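Local coordinates for LPXTG family cell surface protein Fms2 (Enterococcus faecium DO, PDB 5FCE) that is a cell-wall-anchored surface protein that probably mediates bacterial adhesion, this chain being its ligand-binding region, at residues P28-T42 and V54-G68. Sequence-based numbering, arbitrary orientation.
Sequences PNKSVNASDVHAVLT and VIGEVYLKDVQWTAG
CG of H38 stands anti to its backbone nitrogen (chi1 178°) and CG of Y59 anti to its carbonyl carbon (chi1 -68°), which lays the two neighbouring side chains side by side across the strands. Their rings form an offset stack, centroids 3.9 Å apart and planes 14° from parallel. CE1 of Y59 sits over the centre of the imidazole; CG2 of V40 touches the opposite face near the rim. H38 NE2 donates to E57 OE1 over 2.7 Å, the oxygen lying close to the ring plane and being met on the anti side, somewhat out of the carboxylate plane; stack and bond together hold the imidazole against rotation. The backbones form a long antiparallel ladder that turns a corner at S35 and at K61-D62, passing from the 36-42/54-60 hairpin to the pair 32-34/63-65, part of the flattened barrel formed by this ligand-binding region, which sequence assigns to an immunoglobulin-like family. At the end of the hairpin next to its connecting loop, I55 and G56 both face L41 in a classic beta bulge: L41 O takes the I55 N-H at 2.8 Å and, weakly, that of G56. On the face that carries V37, V63 and W65, V37 spreads both methyls against W65, CG2 lying 3.6 Å from CH2, and the same CG2 meets V63 CG2 at 3.8 Å; V94 and Y96 of strand 91-96 also touch the indole, while F6 and Y71 meet it edge-to-face. Just before strand 32-34, S31 OG accepts the A67 N-H at 2.9 Å in a nearly straight bond. A water donates to both N33 OD1 and W65 O, linking strands 32-34 and 63-65.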
ATOM      1  N   PRO A  28     -11.399  -1.672  -3.093  1.00 18.38           N
ATOM      2  CA  PRO A  28     -11.743  -0.526  -3.940  1.00 17.05           C
ATOM      3  C   PRO A  28     -13.200  -0.129  -3.779  1.00 18.48           C
ATOM      4  O   PRO A  28     -14.029  -0.974  -3.419  1.00 19.28           O
ATOM      5  CB  PRO A  28     -11.512  -1.044  -5.358  1.00 17.06           C
ATOM      6  CG  PRO A  28     -11.597  -2.549  -5.263  1.00 19.32           C
ATOM      7  CD  PRO A  28     -11.306  -2.943  -3.837  1.00 18.13           C
ATOM      8  N   ASN A  29     -13.513   1.130  -4.066  1.00 18.53           N
ATOM      9  CA  ASN A  29     -14.888   1.603  -3.964  1.00 17.35           C
ATOM     10  C   ASN A  29     -15.667   1.385  -5.258  1.00 18.62           C
ATOM     11  O   ASN A  29     -16.897   1.472  -5.281  1.00 17.59           O
ATOM     12  CB  ASN A  29     -14.940   3.082  -3.557  1.00 16.85           C
ATOM     13  CG  ASN A  29     -14.436   4.014  -4.652  1.00 19.42           C
ATOM     14  OD1 ASN A  29     -13.546   3.658  -5.423  1.00 18.14           O
ATOM     15  ND2 ASN A  29     -15.001   5.217  -4.715  1.00 18.66           N
ATOM     16  N   LYS A  30     -14.940   1.089  -6.328  1.00 18.49           N
ATOM     17  CA  LYS A  30     -15.551   0.887  -7.633  1.00 21.12           C
ATOM     18  C   LYS A  30     -14.726  -0.119  -8.404  1.00 19.68           C
ATOM     19  O   LYS A  30     -13.595  -0.421  -8.018  1.00 20.70           O
ATOM     20  CB  LYS A  30     -15.627   2.211  -8.389  1.00 21.44           C
ATOM     21  CG  LYS A  30     -14.277   2.833  -8.657  1.00 21.62           C
ATOM     22  CD  LYS A  30     -14.423   4.172  -9.359  1.00 24.12           C
ATOM     23  CE  LYS A  30     -15.119   4.011 -10.705  1.00 26.61           C
ATOM     24  NZ  LYS A  30     -14.764   5.116 -11.643  1.00 28.41           N
ATOM     25  N   SER A  31     -15.297  -0.659  -9.474  1.00 20.07           N
ATOM     26  CA  SER A  31     -14.582  -1.614 -10.307  1.00 21.08           C
ATOM     27  C   SER A  31     -13.799  -0.866 -11.383  1.00 22.02           C
ATOM     28  O   SER A  31     -14.361  -0.039 -12.106  1.00 21.71           O
ATOM     29  CB  SER A  31     -15.552  -2.611 -10.953  1.00 21.49           C
ATOM     30  OG  SER A  31     -16.167  -3.437  -9.985  1.00 21.67           O
ATOM     31  N   VAL A  32     -12.502  -1.153 -11.476  1.00 21.66           N
ATOM     32  CA  VAL A  32     -11.606  -0.498 -12.428  1.00 21.02           C
ATOM     33  C   VAL A  32     -10.604  -1.518 -12.933  1.00 21.33           C
ATOM     34  O   VAL A  32     -10.012  -2.250 -12.143  1.00 20.69           O
ATOM     35  CB  VAL A  32     -10.806   0.659 -11.769  1.00 20.46           C
ATOM     36  CG1 VAL A  32      -9.832   1.289 -12.775  1.00 23.16           C
ATOM     37  CG2 VAL A  32     -11.731   1.725 -11.224  1.00 22.76           C
ATOM     38  N   ASN A  33     -10.400  -1.565 -14.250  1.00 22.15           N
ATOM     39  CA  ASN A  33      -9.284  -2.323 -14.799  1.00 21.95           C
ATOM     40  C   ASN A  33      -8.178  -1.339 -15.191  1.00 21.92           C
ATOM     41  O   ASN A  33      -8.433  -0.373 -15.920  1.00 21.27           O
ATOM     42  CB  ASN A  33      -9.712  -3.131 -16.035  1.00 24.42           C
ATOM     43  CG  ASN A  33     -10.684  -4.249 -15.703  1.00 24.32           C
ATOM     44  OD1 ASN A  33     -10.607  -4.856 -14.635  1.00 26.69           O
ATOM     45  ND2 ASN A  33     -11.602  -4.526 -16.617  1.00 27.61           N
ATOM     46  N   ALA A  34      -6.961  -1.575 -14.712  1.00 21.89           N
ATOM     47  CA  ALA A  34      -5.835  -0.695 -15.032  1.00 20.97           C
ATOM     48  C   ALA A  34      -4.669  -1.434 -15.689  1.00 21.50           C
ATOM     49  O   ALA A  34      -4.208  -2.470 -15.210  1.00 21.15           O
ATOM     50  CB  ALA A  34      -5.367   0.052 -13.789  1.00 19.92           C
ATOM     51  N   SER A  35      -4.168  -0.869 -16.777  1.00 21.70           N
ATOM     52  CA  SER A  35      -3.035  -1.446 -17.492  1.00 20.80           C
ATOM     53  C   SER A  35      -1.742  -1.432 -16.680  1.00 20.50           C
ATOM     54  O   SER A  35      -1.011  -2.427 -16.637  1.00 21.36           O
ATOM     55  CB  SER A  35      -2.840  -0.680 -18.800  1.00 22.33           C
ATOM     56  OG  SER A  35      -1.676  -1.091 -19.480  1.00 24.98           O
ATOM     57  N   ASP A  36      -1.456  -0.301 -16.047  1.00 18.60           N
ATOM     58  CA  ASP A  36      -0.207  -0.155 -15.309  1.00 20.31           C
ATOM     59  C   ASP A  36      -0.444   0.483 -13.953  1.00 18.83           C
ATOM     60  O   ASP A  36      -1.017   1.568 -13.853  1.00 18.62           O
ATOM     61  CB  ASP A  36       0.788   0.667 -16.122  1.00 21.47           C
ATOM     62  CG  ASP A  36       1.113   0.018 -17.431  1.00 23.70           C
ATOM     63  OD1 ASP A  36       2.025  -0.834 -17.444  1.00 23.44           O
ATOM     64  OD2 ASP A  36       0.425   0.336 -18.427  1.00 23.61           O
ATOM     65  N   VAL A  37      -0.013  -0.209 -12.908  1.00 17.85           N
ATOM     66  CA  VAL A  37      -0.282   0.231 -11.549  1.00 18.00           C
ATOM     67  C   VAL A  37       1.055   0.318 -10.802  1.00 17.86           C
ATOM     68  O   VAL A  37       1.951  -0.482 -11.042  1.00 17.72           O
ATOM     69  CB  VAL A  37      -1.270  -0.733 -10.854  1.00 19.01           C
ATOM     70  CG1 VAL A  37      -1.381  -0.449  -9.359  1.00 17.20           C
ATOM     71  CG2 VAL A  37      -2.650  -0.637 -11.508  1.00 19.09           C
ATOM     72  N   HIS A  38       1.200   1.323  -9.947  1.00 17.38           N
ATOM     73  CA  HIS A  38       2.415   1.489  -9.146  1.00 18.83           C
ATOM     74  C   HIS A  38       1.978   1.860  -7.748  1.00 16.59           C
ATOM     75  O   HIS A  38       1.402   2.930  -7.546  1.00 17.55           O
ATOM     76  CB  HIS A  38       3.264   2.617  -9.731  1.00 19.16           C
ATOM     77  CG  HIS A  38       4.517   2.910  -8.962  1.00 19.68           C
ATOM     78  ND1 HIS A  38       5.173   4.119  -9.056  1.00 21.99           N
ATOM     79  CD2 HIS A  38       5.247   2.151  -8.110  1.00 19.51           C
ATOM     80  CE1 HIS A  38       6.253   4.093  -8.295  1.00 20.79           C
ATOM     81  NE2 HIS A  38       6.316   2.913  -7.703  1.00 20.61           N
ATOM     82  N   ALA A  39       2.232   0.985  -6.783  1.00 16.01           N
ATOM     83  CA  ALA A  39       1.795   1.240  -5.415  1.00 14.91           C
ATOM     84  C   ALA A  39       3.004   1.579  -4.556  1.00 16.17           C
ATOM     85  O   ALA A  39       4.013   0.874  -4.594  1.00 15.36           O
ATOM     86  CB  ALA A  39       1.061   0.041  -4.870  1.00 16.59           C
ATOM     87  N   VAL A  40       2.916   2.675  -3.806  1.00 15.52           N
ATOM     88  CA  VAL A  40       4.056   3.151  -3.026  1.00 16.38           C
ATOM     89  C   VAL A  40       3.647   3.326  -1.567  1.00 16.52           C
ATOM     90  O   VAL A  40       2.710   4.067  -1.262  1.00 16.16           O
ATOM     91  CB  VAL A  40       4.622   4.487  -3.576  1.00 16.14           C
ATOM     92  CG1 VAL A  40       5.770   4.982  -2.700  1.00 16.64           C
ATOM     93  CG2 VAL A  40       5.103   4.327  -5.010  1.00 18.54           C
ATOM     94  N   LEU A  41       4.336   2.625  -0.667  1.00 16.32           N
ATOM     95  CA  LEU A  41       4.118   2.814   0.765  1.00 16.61           C
ATOM     96  C   LEU A  41       5.097   3.890   1.246  1.00 16.39           C
ATOM     97  O   LEU A  41       6.301   3.801   0.991  1.00 16.90           O
ATOM     98  CB  LEU A  41       4.371   1.496   1.489  1.00 16.70           C
ATOM     99  CG  LEU A  41       3.738   1.202   2.840  1.00 19.47           C
ATOM    100  CD1 LEU A  41       2.234   1.427   2.809  1.00 16.88           C
ATOM    101  CD2 LEU A  41       4.067  -0.241   3.229  1.00 17.14           C
ATOM    102  N   THR A  42       4.589   4.919   1.913  1.00 16.23           N
ATOM    103  CA  THR A  42       5.427   6.066   2.245  1.00 16.20           C
ATOM    104  C   THR A  42       5.175   6.548   3.668  1.00 17.47           C
ATOM    105  O   THR A  42       4.095   6.316   4.222  1.00 16.88           O
ATOM    106  CB  THR A  42       5.192   7.221   1.237  1.00 18.25           C
ATOM    107  OG1 THR A  42       5.985   8.355   1.595  1.00 17.87           O
ATOM    108  CG2 THR A  42       3.732   7.615   1.222  1.00 16.99           C
ATOM    109  N   VAL A  54      10.198   6.426   0.987  1.00 19.23           N
ATOM    110  CA  VAL A  54       9.648   5.148   0.536  1.00 19.43           C
ATOM    111  C   VAL A  54       9.917   4.010   1.517  1.00 19.21           C
ATOM    112  O   VAL A  54      11.062   3.719   1.856  1.00 19.22           O
ATOM    113  CB  VAL A  54      10.195   4.795  -0.867  1.00 22.09           C
ATOM    114  CG1 VAL A  54       9.657   3.450  -1.347  1.00 19.74           C
ATOM    115  CG2 VAL A  54       9.815   5.897  -1.846  1.00 21.45           C
ATOM    116  N   ILE A  55       8.848   3.361   1.960  1.00 17.57           N
ATOM    117  CA  ILE A  55       8.955   2.178   2.798  1.00 18.08           C
ATOM    118  C   ILE A  55       9.028   0.982   1.858  1.00 18.26           C
ATOM    119  O   ILE A  55       9.695  -0.022   2.133  1.00 16.84           O
ATOM    120  CB  ILE A  55       7.727   2.092   3.725  1.00 17.89           C
ATOM    121  CG1 ILE A  55       7.720   3.286   4.690  1.00 17.17           C
ATOM    122  CG2 ILE A  55       7.682   0.765   4.507  1.00 17.64           C
ATOM    123  CD1 ILE A  55       6.345   3.525   5.345  1.00 16.80           C
ATOM    124  N   GLY A  56       8.342   1.100   0.724  1.00 17.82           N
ATOM    125  CA  GLY A  56       8.443   0.091  -0.313  1.00 17.51           C
ATOM    126  C   GLY A  56       7.500   0.384  -1.455  1.00 17.47           C
ATOM    127  O   GLY A  56       6.615   1.235  -1.330  1.00 16.07           O
ATOM    128  N   GLU A  57       7.684  -0.320  -2.569  1.00 17.53           N
ATOM    129  CA  GLU A  57       6.881  -0.084  -3.759  1.00 17.06           C
ATOM    130  C   GLU A  57       6.814  -1.317  -4.652  1.00 18.31           C
ATOM    131  O   GLU A  57       7.670  -2.196  -4.583  1.00 17.88           O
ATOM    132  CB  GLU A  57       7.422   1.112  -4.558  1.00 18.76           C
ATOM    133  CG  GLU A  57       8.824   0.898  -5.092  1.00 20.71           C
ATOM    134  CD  GLU A  57       9.407   2.132  -5.753  1.00 22.03           C
ATOM    135  OE1 GLU A  57       8.637   2.943  -6.323  1.00 22.32           O
ATOM    136  OE2 GLU A  57      10.652   2.275  -5.712  1.00 23.41           O
ATOM    137  N   VAL A  58       5.806  -1.360  -5.517  1.00 17.48           N
ATOM    138  CA  VAL A  58       5.660  -2.476  -6.438  1.00 17.24           C
ATOM    139  C   VAL A  58       5.024  -1.963  -7.724  1.00 17.06           C
ATOM    140  O   VAL A  58       4.240  -1.007  -7.705  1.00 14.72           O
ATOM    141  CB  VAL A  58       4.829  -3.636  -5.816  1.00 17.69           C
ATOM    142  CG1 VAL A  58       3.385  -3.214  -5.574  1.00 17.48           C
ATOM    143  CG2 VAL A  58       4.887  -4.878  -6.693  1.00 17.85           C
ATOM    144  N   TYR A  59       5.400  -2.581  -8.837  1.00 16.88           N
ATOM    145  CA  TYR A  59       4.834  -2.265 -10.144  1.00 18.38           C
ATOM    146  C   TYR A  59       4.034  -3.466 -10.628  1.00 19.17           C
ATOM    147  O   TYR A  59       4.523  -4.603 -10.591  1.00 19.00           O
ATOM    148  CB  TYR A  59       5.948  -1.934 -11.142  1.00 19.28           C
ATOM    149  CG  TYR A  59       6.688  -0.650 -10.850  1.00 19.79           C
ATOM    150  CD1 TYR A  59       6.212   0.569 -11.318  1.00 20.12           C
ATOM    151  CD2 TYR A  59       7.867  -0.659 -10.115  1.00 20.43           C
ATOM    152  CE1 TYR A  59       6.892   1.745 -11.056  1.00 22.22           C
ATOM    153  CE2 TYR A  59       8.550   0.511  -9.848  1.00 22.31           C
ATOM    154  CZ  TYR A  59       8.058   1.705 -10.324  1.00 22.98           C
ATOM    155  OH  TYR A  59       8.737   2.874 -10.061  1.00 28.14           O
ATOM    156  N   LEU A  60       2.804  -3.218 -11.063  1.00 19.50           N
ATOM    157  CA  LEU A  60       1.896  -4.290 -11.444  1.00 20.70           C
ATOM    158  C   LEU A  60       1.341  -4.025 -12.823  1.00 21.07           C
ATOM    159  O   LEU A  60       1.184  -2.867 -13.235  1.00 21.04           O
ATOM    160  CB  LEU A  60       0.734  -4.377 -10.455  1.00 18.51           C
ATOM    161  CG  LEU A  60       1.123  -4.737  -9.024  1.00 19.70           C
ATOM    162  CD1 LEU A  60      -0.020  -4.411  -8.074  1.00 18.13           C
ATOM    163  CD2 LEU A  60       1.485  -6.216  -8.948  1.00 20.32           C
ATOM    164  N   LYS A  61       1.018  -5.097 -13.538  1.00 22.02           N
ATOM    165  CA  LYS A  61       0.444  -4.952 -14.872  1.00 22.74           C
ATOM    166  C   LYS A  61      -0.919  -5.611 -14.921  1.00 21.30           C
ATOM    167  O   LYS A  61      -1.126  -6.641 -14.279  1.00 23.60           O
ATOM    168  CB  LYS A  61       1.364  -5.578 -15.929  1.00 23.18           C
ATOM    169  CG  LYS A  61       2.776  -5.011 -15.944  1.00 25.26           C
ATOM    170  CD  LYS A  61       3.675  -5.781 -14.974  1.00 28.22           C
ATOM    171  CE  LYS A  61       5.002  -5.084 -14.697  1.00 28.34           C
ATOM    172  NZ  LYS A  61       5.389  -5.239 -13.267  1.00 25.30           N
ATOM    173  N   ASP A  62      -1.838  -5.003 -15.674  1.00 21.82           N
ATOM    174  CA  ASP A  62      -3.166  -5.559 -15.946  1.00 21.97           C
ATOM    175  C   ASP A  62      -3.898  -5.978 -14.686  1.00 22.67           C
ATOM    176  O   ASP A  62      -4.195  -7.155 -14.472  1.00 22.26           O
ATOM    177  CB  ASP A  62      -3.065  -6.705 -16.952  1.00 24.31           C
ATOM    178  CG  ASP A  62      -2.419  -6.265 -18.257  1.00 24.87           C
ATOM    179  OD1 ASP A  62      -2.907  -5.278 -18.852  1.00 25.43           O
ATOM    180  OD2 ASP A  62      -1.410  -6.876 -18.666  1.00 29.11           O
ATOM    181  N   VAL A  63      -4.178  -4.990 -13.852  1.00 21.02           N
ATOM    182  CA  VAL A  63      -4.830  -5.231 -12.580  1.00 20.08           C
ATOM    183  C   VAL A  63      -6.338  -5.087 -12.761  1.00 21.77           C
ATOM    184  O   VAL A  63      -6.819  -4.204 -13.488  1.00 21.29           O
ATOM    185  CB  VAL A  63      -4.294  -4.270 -11.497  1.00 21.22           C
ATOM    186  CG1 VAL A  63      -5.029  -4.481 -10.173  1.00 19.48           C
ATOM    187  CG2 VAL A  63      -2.802  -4.466 -11.303  1.00 19.84           C
ATOM    188  N   GLN A  64      -7.074  -5.998 -12.136  1.00 22.73           N
ATOM    189  CA  GLN A  64      -8.526  -6.007 -12.189  1.00 23.57           C
ATOM    190  C   GLN A  64      -9.061  -5.798 -10.772  1.00 22.58           C
ATOM    191  O   GLN A  64      -8.955  -6.691  -9.923  1.00 23.87           O
ATOM    192  CB  GLN A  64      -8.975  -7.356 -12.755  1.00 24.75           C
ATOM    193  CG  GLN A  64     -10.456  -7.665 -12.685  1.00 29.25           C
ATOM    194  CD  GLN A  64     -10.714  -9.164 -12.813  1.00 34.22           C
ATOM    195  OE1 GLN A  64     -11.418  -9.760 -11.992  1.00 34.81           O
ATOM    196  NE2 GLN A  64     -10.129  -9.780 -13.842  1.00 36.12           N
ATOM    197  N   TRP A  65      -9.597  -4.606 -10.514  1.00 21.62           N
ATOM    198  CA  TRP A  65     -10.201  -4.282  -9.228  1.00 20.97           C
ATOM    199  C   TRP A  65     -11.714  -4.400  -9.326  1.00 21.69           C
ATOM    200  O   TRP A  65     -12.329  -3.883 -10.264  1.00 21.75           O
ATOM    201  CB  TRP A  65      -9.812  -2.868  -8.785  1.00 19.07           C
ATOM    202  CG  TRP A  65      -8.393  -2.764  -8.282  1.00 18.57           C
ATOM    203  CD1 TRP A  65      -7.780  -3.584  -7.365  1.00 19.53           C
ATOM    204  CD2 TRP A  65      -7.420  -1.771  -8.641  1.00 17.45           C
ATOM    205  NE1 TRP A  65      -6.486  -3.164  -7.148  1.00 17.91           N
ATOM    206  CE2 TRP A  65      -6.240  -2.056  -7.922  1.00 17.27           C
ATOM    207  CE3 TRP A  65      -7.428  -0.669  -9.510  1.00 18.02           C
ATOM    208  CZ2 TRP A  65      -5.078  -1.285  -8.047  1.00 19.00           C
ATOM    209  CZ3 TRP A  65      -6.270   0.099  -9.627  1.00 17.77           C
ATOM    210  CH2 TRP A  65      -5.113  -0.215  -8.902  1.00 16.37           C
ATOM    211  N   THR A  66     -12.300  -5.111  -8.372  1.00 21.25           N
ATOM    212  CA  THR A  66     -13.743  -5.265  -8.299  1.00 22.54           C
ATOM    213  C   THR A  66     -14.260  -4.592  -7.039  1.00 20.52           C
ATOM    214  O   THR A  66     -13.788  -4.879  -5.937  1.00 19.34           O
ATOM    215  CB  THR A  66     -14.133  -6.738  -8.282  1.00 22.44           C
ATOM    216  OG1 THR A  66     -13.620  -7.366  -9.465  1.00 26.37           O
ATOM    217  CG2 THR A  66     -15.632  -6.879  -8.254  1.00 25.09           C
ATOM    218  N   ALA A  67     -15.230  -3.699  -7.221  1.00 20.82           N
ATOM    219  CA  ALA A  67     -15.799  -2.898  -6.137  1.00 21.21           C
ATOM    220  C   ALA A  67     -16.151  -3.750  -4.935  1.00 22.34           C
ATOM    221  O   ALA A  67     -16.900  -4.723  -5.062  1.00 22.63           O
ATOM    222  CB  ALA A  67     -17.037  -2.167  -6.619  1.00 20.66           C
ATOM    223  N   GLY A  68     -15.590  -3.393  -3.781  1.00 20.10           N
ATOM    224  CA  GLY A  68     -15.917  -4.054  -2.529  1.00 21.16           C
ATOM    225  C   GLY A  68     -15.231  -5.386  -2.288  1.00 22.92           C
ATOM    226  O   GLY A  68     -15.450  -6.014  -1.254  1.00 24.39           O
TER
HETATM  227  O   HOH W   1     -12.542  -4.550 -12.873  1.00 25.73           O
HETATM  228  O   HOH W   2       3.244  -1.485 -15.034  1.00 25.39           O